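Local atomic coordinates of GCN5-related N-acetyltransferase (Anabaena variabilis, PDB entry 2OZG), a protein that binds coenzyme A and probably transfers acetyl groups to amines, as GCN5-related N-acetyltransferases do, possibly with aminoglycosides among its substrates. Residues Q172-L177 with R232-L237. Numbering follows the deposited sequence. Where two conformers were deposited one is given.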
loop_
_atom_site.group_PDB
_atom_site.type_symbol
_atom_site.label_atom_id
_atom_site.label_comp_id
_atom_site.label_asym_id
_atom_site.label_seq_id
_atom_site.Cartn_x
_atom_site.Cartn_y
_atom_site.Cartn_z
ATOM N N GLN A 172 9.049 40.518 -4.030
ATOM C CA GLN A 172 8.705 41.352 -5.184
ATOM C C GLN A 172 9.799 41.369 -6.256
ATOM O O GLN A 172 9.495 41.658 -7.408
ATOM C CB GLN A 172 8.273 42.762 -4.747
ATOM C CG GLN A 172 7.408 43.487 -5.821
ATOM C CD GLN A 172 6.453 44.526 -5.236
ATOM O OE1 GLN A 172 6.806 45.270 -4.304
ATOM N NE2 GLN A 172 5.229 44.593 -5.793
ATOM N N GLN A 173 11.059 41.073 -5.901
ATOM C CA GLN A 173 12.118 40.940 -6.920
ATOM C C GLN A 173 12.012 39.665 -7.747
ATOM O O GLN A 173 12.176 39.700 -8.926
ATOM C CB GLN A 173 13.504 41.010 -6.306
ATOM C CG GLN A 173 13.849 42.351 -5.845
ATOM C CD GLN A 173 15.157 42.382 -5.064
ATOM O OE1 GLN A 173 16.249 42.363 -5.658
ATOM N NE2 GLN A 173 15.045 42.507 -3.718
ATOM N N GLN A 174 11.806 38.529 -7.107
ATOM C CA GLN A 174 11.553 37.264 -7.828
ATOM C C GLN A 174 10.198 37.324 -8.592
ATOM O O GLN A 174 10.035 36.764 -9.677
ATOM C CB GLN A 174 11.572 36.101 -6.801
ATOM C CG GLN A 174 11.259 34.766 -7.405
ATOM C CD GLN A 174 11.847 33.589 -6.647
ATOM O OE1 GLN A 174 13.035 33.601 -6.306
ATOM N NE2 GLN A 174 11.027 32.524 -6.437
ATOM N N ALA A 175 9.235 38.024 -8.015
ATOM C CA ALA A 175 7.870 38.134 -8.584
ATOM C C ALA A 175 7.962 38.858 -9.901
ATOM O O ALA A 175 7.503 38.381 -10.948
ATOM C CB ALA A 175 6.914 38.951 -7.617
ATOM N N GLN A 176 8.635 39.992 -9.871
ATOM C CA GLN A 176 8.730 40.824 -11.066
ATOM C C GLN A 176 9.426 40.066 -12.177
ATOM O O GLN A 176 9.117 40.280 -13.339
ATOM C CB GLN A 176 9.413 42.133 -10.727
ATOM C CG GLN A 176 9.403 43.182 -11.862
ATOM C CD GLN A 176 10.495 42.971 -12.899
ATOM O OE1 GLN A 176 11.600 42.572 -12.564
ATOM N NE2 GLN A 176 10.198 43.287 -14.163
ATOM N N LEU A 177 10.317 39.142 -11.806
ATOM C CA LEU A 177 11.098 38.315 -12.771
ATOM C C LEU A 177 10.455 37.031 -13.229
ATOM O O LEU A 177 10.931 36.393 -14.184
ATOM C CB LEU A 177 12.467 37.953 -12.162
ATOM C CG LEU A 177 13.414 39.114 -11.927
ATOM C CD1 LEU A 177 14.615 38.672 -11.141
ATOM C CD2 LEU A 177 13.836 39.750 -13.232
ATOM N N ARG A 232 7.057 26.221 2.073
ATOM C CA ARG A 232 5.860 26.903 1.540
ATOM C C ARG A 232 6.175 28.119 0.716
ATOM O O ARG A 232 5.353 28.512 -0.094
ATOM C CB ARG A 232 4.867 27.260 2.624
ATOM C CG ARG A 232 5.455 27.959 3.798
ATOM C CD ARG A 232 4.421 28.296 4.904
ATOM N NE ARG A 232 3.787 27.130 5.504
ATOM C CZ ARG A 232 2.794 27.216 6.399
ATOM N NH1 ARG A 232 2.326 28.400 6.785
ATOM N NH2 ARG A 232 2.266 26.145 6.908
ATOM N N ASP A 233 7.352 28.715 0.879
ATOM C CA ASP A 233 7.719 29.847 0.044
ATOM C C ASP A 233 9.236 29.919 0.080
ATOM O O ASP A 233 9.851 29.531 1.051
ATOM C CB ASP A 233 7.095 31.144 0.594
ATOM C CG ASP A 233 7.198 32.312 -0.357
ATOM O OD1 ASP A 233 7.368 32.082 -1.591
ATOM O OD2 ASP A 233 7.043 33.473 0.143
ATOM N N TRP A 234 9.831 30.339 -1.024
ATOM C CA TRP A 234 11.265 30.490 -1.079
ATOM C C TRP A 234 11.552 31.540 -2.134
ATOM O O TRP A 234 10.740 31.732 -3.056
ATOM C CB TRP A 234 11.972 29.159 -1.419
ATOM C CG TRP A 234 11.452 28.526 -2.748
ATOM C CD1 TRP A 234 10.450 27.646 -2.857
ATOM C CD2 TRP A 234 11.915 28.772 -4.084
ATOM N NE1 TRP A 234 10.259 27.318 -4.147
ATOM C CE2 TRP A 234 11.126 28.026 -4.929
ATOM C CE3 TRP A 234 12.876 29.607 -4.639
ATOM C CZ2 TRP A 234 11.286 28.043 -6.298
ATOM C CZ3 TRP A 234 13.029 29.647 -5.964
ATOM C CH2 TRP A 234 12.226 28.882 -6.812
ATOM N N VAL A 235 12.730 32.171 -1.990
ATOM C CA VAL A 235 13.266 33.081 -2.957
ATOM C C VAL A 235 14.782 32.830 -3.122
ATOM O O VAL A 235 15.502 32.644 -2.140
ATOM C CB VAL A 235 12.970 34.576 -2.609
ATOM C CG1 VAL A 235 13.890 35.533 -3.371
ATOM C CG2 VAL A 235 11.508 34.908 -2.870
ATOM N N THR A 236 15.239 32.783 -4.383
ATOM C CA THR A 236 16.680 32.644 -4.721
ATOM C C THR A 236 16.955 33.607 -5.870
ATOM O O THR A 236 16.465 33.411 -7.013
ATOM C CB THR A 236 17.105 31.190 -5.058
ATOM O OG1 THR A 236 16.335 30.704 -6.143
ATOM C CG2 THR A 236 16.835 30.282 -3.871
ATOM N N LEU A 237 17.681 34.687 -5.573
ATOM C CA LEU A 237 17.925 35.716 -6.596
ATOM C C LEU A 237 19.211 35.506 -7.381
ATOM O O LEU A 237 19.377 36.089 -8.449
ATOM C CB LEU A 237 17.915 37.119 -6.015
ATOM C CG LEU A 237 16.635 37.555 -5.314
ATOM C CD1 LEU A 237 16.802 38.967 -4.761
ATOM C CD2 LEU A 237 15.450 37.482 -6.265
#
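Gln174 reaches from its helix across to the backbone of Val235 and Thr236, and its carboxamide ends in a hydrogen bond with a strand N-H. CG stands anti to the backbone N (chi1 177°) and the chain runs on extended. Gln174 CB lies 4.1 Å from Val235 CG2, and CD packs against the same valine, the two side chains running past each other in opposite directions; the compact, apolar valine suits the glutamine's aliphatic stem. Gln174 OE1 accepts a hydrogen bond from Thr236 N at 3.0 Å, in the plane of the amide, with an N-H...O angle of 159°. On the other branch, Gln174 NE2 lies over one face of the indole, 3.5 Å from Trp234 CZ3, and bonds to Tyr181 OH. Glutamine suits this buried place because its amide accepts and donates at once; an alanine here would probably leave the Thr236 N-H without its acceptor and open a gap over the indole face. Leu237 CD2 packs on Gln173 CB, while Gln173 NE2 is bonded to Glu169 O. Helical segment 172-177 runs at 80° to strand residues 232-236, a helix laid across a strand of the second GNAT-family region, away from the coenzyme A site, with strand 211-222 paired to 227-236 and helix 239-250 against Thr236.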